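Local coordinates for protein acetyltransferase, GNAT family (Enterococcus faecalis, PDB 1U6M) that probably transfers an acyl group, most likely the acetyl group of acetyl-CoA, to an acceptor as a member of the GNAT acetyltransferase family, at residues A[111-115]-A[146-152]; A[105-109]-A[172-176]. One frame throughout, in Å; residues are numbered along the deposited sequence.

Contact 1. Residues A[111-115]-A[146-152]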
loop_
_atom_site.group_PDB
_atom_site.type_symbol
_atom_site.label_atom_id
_atom_site.label_comp_id
_atom_site.label_asym_id
_atom_site.label_seq_id
_atom_site.Cartn_x
_atom_site.Cartn_y
_atom_site.Cartn_z
ATOM N N ASN A 111 -11.336 -0.445 -13.439
ATOM C CA ASN A 111 -12.581 -0.599 -12.657
ATOM C C ASN A 111 -12.571 -1.288 -11.239
ATOM O O ASN A 111 -13.621 -1.414 -10.597
ATOM C CB ASN A 111 -13.669 -1.235 -13.559
ATOM C CG ASN A 111 -13.862 -0.450 -14.888
ATOM O OD1 ASN A 111 -13.770 -1.036 -15.982
ATOM N ND2 ASN A 111 -14.084 0.882 -14.784
ATOM N N GLU A 112 -11.405 -1.704 -10.755
ATOM C CA GLU A 112 -11.264 -2.094 -9.349
ATOM C C GLU A 112 -10.779 -0.921 -8.467
ATOM O O GLU A 112 -10.164 0.038 -8.961
ATOM C CB GLU A 112 -10.354 -3.319 -9.237
ATOM C CG GLU A 112 -8.889 -2.985 -9.321
ATOM C CD GLU A 112 -8.036 -4.139 -9.688
ATOM O OE1 GLU A 112 -6.824 -3.935 -9.885
ATOM O OE2 GLU A 112 -8.561 -5.251 -9.816
ATOM N N TRP A 113 -11.102 -0.961 -7.174
ATOM C CA TRP A 113 -10.311 -0.279 -6.156
ATOM C C TRP A 113 -9.158 -1.242 -5.817
ATOM O O TRP A 113 -9.386 -2.397 -5.422
ATOM C CB TRP A 113 -11.141 0.010 -4.953
ATOM C CG TRP A 113 -10.485 0.947 -3.928
ATOM C CD1 TRP A 113 -10.634 2.300 -3.840
ATOM C CD2 TRP A 113 -9.612 0.573 -2.836
ATOM N NE1 TRP A 113 -9.909 2.795 -2.768
ATOM C CE2 TRP A 113 -9.271 1.757 -2.145
ATOM C CE3 TRP A 113 -9.076 -0.647 -2.394
ATOM C CZ2 TRP A 113 -8.436 1.751 -1.013
ATOM C CZ3 TRP A 113 -8.232 -0.657 -1.261
ATOM C CH2 TRP A 113 -7.925 0.522 -0.590
ATOM N N TYR A 114 -7.931 -0.827 -6.114
ATOM C CA TYR A 114 -6.812 -1.727 -5.980
ATOM C C TYR A 114 -6.126 -1.644 -4.586
ATOM O O TYR A 114 -5.749 -0.542 -4.130
ATOM C CB TYR A 114 -5.782 -1.446 -7.056
ATOM C CG TYR A 114 -4.559 -2.340 -6.933
ATOM C CD1 TYR A 114 -3.306 -1.809 -6.567
ATOM C CD2 TYR A 114 -4.641 -3.708 -7.158
ATOM C CE1 TYR A 114 -2.173 -2.633 -6.468
ATOM C CE2 TYR A 114 -3.482 -4.541 -7.036
ATOM C CZ TYR A 114 -2.286 -3.985 -6.691
ATOM O OH TYR A 114 -1.170 -4.793 -6.555
ATOM N N LEU A 115 -5.983 -2.804 -3.928
ATOM C CA LEU A 115 -5.284 -2.894 -2.652
ATOM C C LEU A 115 -3.802 -3.019 -2.918
ATOM O O LEU A 115 -3.329 -4.049 -3.343
ATOM C CB LEU A 115 -5.788 -4.058 -1.789
ATOM C CG LEU A 115 -4.969 -4.443 -0.519
ATOM C CD1 LEU A 115 -4.905 -3.305 0.420
ATOM C CD2 LEU A 115 -5.522 -5.765 0.192
ATOM N N LYS A 146 -16.466 2.076 -6.742
ATOM C CA LYS A 146 -15.974 0.889 -7.408
ATOM C C LYS A 146 -16.812 -0.343 -6.988
ATOM O O LYS A 146 -17.298 -0.425 -5.872
ATOM C CB LYS A 146 -14.461 0.748 -7.166
ATOM C CG LYS A 146 -13.606 1.906 -7.756
ATOM C CD LYS A 146 -13.585 1.773 -9.278
ATOM C CE LYS A 146 -12.787 2.854 -10.064
ATOM N NZ LYS A 146 -13.398 4.227 -9.982
ATOM N N GLN A 147 -17.002 -1.289 -7.905
ATOM C CA GLN A 147 -17.783 -2.500 -7.645
ATOM C C GLN A 147 -16.917 -3.733 -7.492
ATOM O O GLN A 147 -17.443 -4.823 -7.300
ATOM C CB GLN A 147 -18.775 -2.771 -8.781
ATOM C CG GLN A 147 -20.007 -1.910 -8.754
ATOM C CD GLN A 147 -20.239 -1.311 -10.107
ATOM O OE1 GLN A 147 -20.544 -2.025 -11.076
ATOM N NE2 GLN A 147 -20.057 0.007 -10.204
ATOM N N ALA A 148 -15.608 -3.555 -7.615
ATOM C CA ALA A 148 -14.657 -4.618 -7.400
ATOM C C ALA A 148 -13.475 -4.055 -6.564
ATOM O O ALA A 148 -13.109 -2.878 -6.670
ATOM C CB ALA A 148 -14.223 -5.206 -8.697
ATOM N N LEU A 149 -12.953 -4.892 -5.678
ATOM C CA LEU A 149 -11.826 -4.566 -4.825
ATOM C C LEU A 149 -10.823 -5.566 -5.361
ATOM O O LEU A 149 -11.179 -6.748 -5.425
ATOM C CB LEU A 149 -12.191 -4.938 -3.433
ATOM C CG LEU A 149 -11.717 -4.338 -2.135
ATOM C CD1 LEU A 149 -12.214 -5.217 -0.996
ATOM C CD2 LEU A 149 -10.204 -4.203 -2.114
ATOM N N GLY A 150 -9.617 -5.159 -5.775
ATOM C CA GLY A 150 -8.690 -6.152 -6.355
ATOM C C GLY A 150 -7.318 -6.176 -5.721
ATOM O O GLY A 150 -6.981 -5.261 -4.990
ATOM N N LEU A 151 -6.529 -7.222 -5.978
ATOM C CA LEU A 151 -5.221 -7.376 -5.320
ATOM C C LEU A 151 -4.348 -8.345 -6.103
ATOM O O LEU A 151 -4.864 -9.110 -6.958
ATOM C CB LEU A 151 -5.358 -7.823 -3.821
ATOM C CG LEU A 151 -6.029 -9.145 -3.390
ATOM C CD1 LEU A 151 -5.140 -10.342 -3.714
ATOM C CD2 LEU A 151 -6.374 -9.142 -1.940
ATOM N N ASN A 152 -3.041 -8.326 -5.845
ATOM C CA ASN A 152 -2.167 -9.330 -6.430
ATOM C C ASN A 152 -1.571 -10.118 -5.272
ATOM O O ASN A 152 -1.182 -9.507 -4.262
ATOM C CB ASN A 152 -1.003 -8.710 -7.211
ATOM C CG ASN A 152 -1.453 -7.961 -8.441
ATOM O OD1 ASN A 152 -2.113 -8.497 -9.285
ATOM N ND2 ASN A 152 -1.116 -6.700 -8.513
HETATM O O HOH W 1 -16.245 -1.071 -10.298
HETATM O O HOH W 2 -2.034 -6.310 -3.872
#
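This contact joins two neighbouring parallel strands near the middle of the mixed sheet: 112-115, in the N-terminal part of strand 112-120, pairs with 148-152, the start of strand 148-154. W113 lies between A148 and G150 in the backbone ladder, its N giving a hydrogen bond to A148 O (2.8 Å) while its O receives one from G150 N (2.8 Å). L115 N then makes a nearly straight bond to G150 O (2.9 Å). The next rung does not close: L115 O and N152 N stand 5.0 Å apart, and a water bridges them, donating to L115 O and accepting from N152 N.

W113 and L149 share one face and lie side by side, L149 CD2 meeting ring atom CE3 of W113 at 3.7 Å. The large indole and the leucine suit this buried face, where W113 also packs on helix 137-142. L115 and L151 extend the apolar strip, CD2 to CD2 at 4.1 Å.

E112 and Y114 occupy the other face. G150, having no side chain, allows the E112 carboxylate to come close, with OE2 3.6 Å from G150 CA; E112 OE1 is bonded to L109 N. With CG anti to its backbone N (chi1 178°), Y114 carries its ring across the main chain of 150-151, CD2 beside G150 O. The phenol OH reaches the N152 amide, whose plane is turned 53° from the ring; ND2 to OH is 2.7 Å, but the bond is weak because it is bent. The stronger partner of ND2 is E107 O.

Two central parallel strands that pair along their N-terminal parts and then splay are a hallmark of the GNAT fold; here a water sits where they begin to part. In relatives, acetyl-CoA typically binds at this splayed opening.

Contact 2. Residues A[105-109]-A[172-176]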
loop_
_atom_site.group_PDB
_atom_site.type_symbol
_atom_site.label_atom_id
_atom_site.label_comp_id
_atom_site.label_asym_id
_atom_site.label_seq_id
_atom_site.Cartn_x
_atom_site.Cartn_y
_atom_site.Cartn_z
ATOM N N GLU A 105 4.627 0.239 -12.454
ATOM C CA GLU A 105 3.217 0.642 -12.241
ATOM C C GLU A 105 2.272 -0.156 -13.169
ATOM O O GLU A 105 1.462 0.416 -13.920
ATOM C CB GLU A 105 3.032 2.176 -12.429
ATOM C CG GLU A 105 3.708 3.101 -11.378
ATOM C CD GLU A 105 3.680 4.601 -11.774
ATOM O OE1 GLU A 105 3.703 4.888 -13.004
ATOM O OE2 GLU A 105 3.642 5.494 -10.867
ATOM N N GLU A 106 2.392 -1.482 -13.114
ATOM C CA GLU A 106 1.632 -2.325 -14.036
ATOM C C GLU A 106 0.815 -3.451 -13.355
ATOM O O GLU A 106 0.730 -4.570 -13.871
ATOM C CB GLU A 106 2.568 -2.859 -15.132
ATOM C CG GLU A 106 3.054 -1.759 -16.133
ATOM C CD GLU A 106 4.329 -2.147 -16.904
ATOM O OE1 GLU A 106 4.994 -3.150 -16.553
ATOM O OE2 GLU A 106 4.669 -1.427 -17.868
ATOM N N GLU A 107 0.186 -3.137 -12.223
ATOM C CA GLU A 107 -0.344 -4.190 -11.387
ATOM C C GLU A 107 -1.876 -4.221 -11.209
ATOM O O GLU A 107 -2.421 -5.192 -10.710
ATOM C CB GLU A 107 0.421 -4.241 -10.058
ATOM C CG GLU A 107 0.481 -2.966 -9.259
ATOM C CD GLU A 107 1.519 -3.035 -8.133
ATOM O OE1 GLU A 107 1.348 -2.453 -7.041
ATOM O OE2 GLU A 107 2.541 -3.677 -8.353
ATOM N N THR A 108 -2.553 -3.166 -11.649
ATOM C CA THR A 108 -4.003 -3.052 -11.506
ATOM C C THR A 108 -4.778 -3.504 -12.742
ATOM O O THR A 108 -4.206 -3.585 -13.817
ATOM C CB THR A 108 -4.458 -1.624 -11.094
ATOM O OG1 THR A 108 -4.415 -0.744 -12.236
ATOM C CG2 THR A 108 -3.602 -1.081 -9.970
ATOM N N LEU A 109 -6.063 -3.814 -12.555
ATOM C CA LEU A 109 -7.037 -3.962 -13.644
ATOM C C LEU A 109 -8.045 -2.789 -13.659
ATOM O O LEU A 109 -8.335 -2.209 -12.603
ATOM C CB LEU A 109 -7.816 -5.268 -13.524
ATOM C CG LEU A 109 -7.110 -6.605 -13.742
ATOM C CD1 LEU A 109 -8.161 -7.677 -13.912
ATOM C CD2 LEU A 109 -6.130 -6.590 -14.950
ATOM N N VAL A 172 -8.796 -13.957 -11.080
ATOM C CA VAL A 172 -9.293 -13.240 -12.270
ATOM C C VAL A 172 -8.253 -13.275 -13.420
ATOM O O VAL A 172 -8.628 -13.507 -14.549
ATOM C CB VAL A 172 -9.726 -11.793 -11.919
ATOM C CG1 VAL A 172 -9.948 -10.931 -13.195
ATOM C CG2 VAL A 172 -10.975 -11.803 -11.042
ATOM N N THR A 173 -6.962 -13.080 -13.134
ATOM C CA THR A 173 -5.888 -13.182 -14.143
ATOM C C THR A 173 -4.597 -13.594 -13.472
ATOM O O THR A 173 -4.592 -13.874 -12.283
ATOM C CB THR A 173 -5.590 -11.832 -14.888
ATOM O OG1 THR A 173 -6.810 -11.184 -15.284
ATOM C CG2 THR A 173 -4.730 -12.081 -16.159
ATOM N N THR A 174 -3.510 -13.591 -14.247
ATOM C CA THR A 174 -2.143 -13.854 -13.800
ATOM C C THR A 174 -1.221 -12.703 -14.291
ATOM O O THR A 174 -1.341 -12.262 -15.427
ATOM C CB THR A 174 -1.672 -15.200 -14.379
ATOM O OG1 THR A 174 -2.734 -16.158 -14.284
ATOM C CG2 THR A 174 -0.483 -15.747 -13.618
ATOM N N MET A 175 -0.327 -12.194 -13.440
ATOM C CA MET A 175 0.645 -11.150 -13.859
ATOM C C MET A 175 2.067 -11.585 -13.561
ATOM O O MET A 175 2.276 -12.404 -12.672
ATOM C CB MET A 175 0.383 -9.808 -13.160
ATOM C CG MET A 175 -1.072 -9.427 -13.128
ATOM S SD MET A 175 -1.457 -7.714 -12.732
ATOM C CE MET A 175 -3.081 -7.657 -13.502
ATOM N N THR A 176 3.038 -11.055 -14.311
ATOM C CA THR A 176 4.468 -11.187 -13.970
ATOM C C THR A 176 5.021 -9.793 -13.736
ATOM O O THR A 176 5.037 -8.981 -14.648
ATOM C CB THR A 176 5.288 -11.869 -15.098
ATOM O OG1 THR A 176 4.630 -13.071 -15.518
ATOM C CG2 THR A 176 6.730 -12.188 -14.638
#
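The carbonyl oxygen of E107 is approached from two strands: M175 SD of strand 170-177 lies 3.4 Å from E107 O, and the N152 amide of strand 148-154 gives the same oxygen a hydrogen bond. The oxygen sits roughly in line with the CG-SD bond of M175, with a CG-SD...O angle near 155°. Approach along the extension of that bond is consistent with a weak sulfur-oxygen attraction, though the amide hydrogen bond is probably the stronger hold. Methionine suits the place because its flexible, unbranched chain, extended beyond CG, spans the interval between strand and loop: E107 CA and M175 CA are 7.5 Å apart. Its sulfur can tolerate the polar carbonyl while the methyl group offers an apolar end.

That methyl group meets L109. M175 CE touches L109 CD2 at 3.5 Å, while the other branch of the leucine turns to the start of 172-176, where CD1 lies 3.8 Å from V172 CG1 and 4.0 Å from T173 OG1. A fork at CG, held with CG anti to the carbonyl carbon (chi1 -68°), thus lets one side chain touch three residues of the strand. The T173 hydroxyl is merely a neighbour of CD1. V172 and T173 lie opposite the single residue H184, a classic beta bulge, and the first bond of each side chain points toward 105-109.

The parts 106-109 and 172-175 run in nearly opposite directions, 174° apart, but no hydrogen bond links the two segments, and side chains carry much of the contact. E80 also bonds E107 N and T108 OG1. The loop, which leads from helix 85-93 to strand 112-120, lies beside edge strand 170-177, with L109 and M175 also resting on H184 of the adjacent strand 180-188.

How the contacts relate
Contacts 1 and 2 have centres about 11 Å apart and draw on the same sheet. On this side of the sheet the order runs 112-120, 148-154, 180-188, 170-177, so contact 1 joins two adjacent inner strands, whereas contact 2 brings a loop to the strand at one margin. Along the chain 105-109 comes first and leads almost directly into 111-115; 146-152 and then 172-176 follow, which nests contact 1 inside the loop closed by contact 2. They also meet physically, T108 CG2 packing on Y114 CG at 3.4 Å. The approach to strand 112-120 is therefore tied both to its parallel partner and to the C-terminal hairpin strands beyond it.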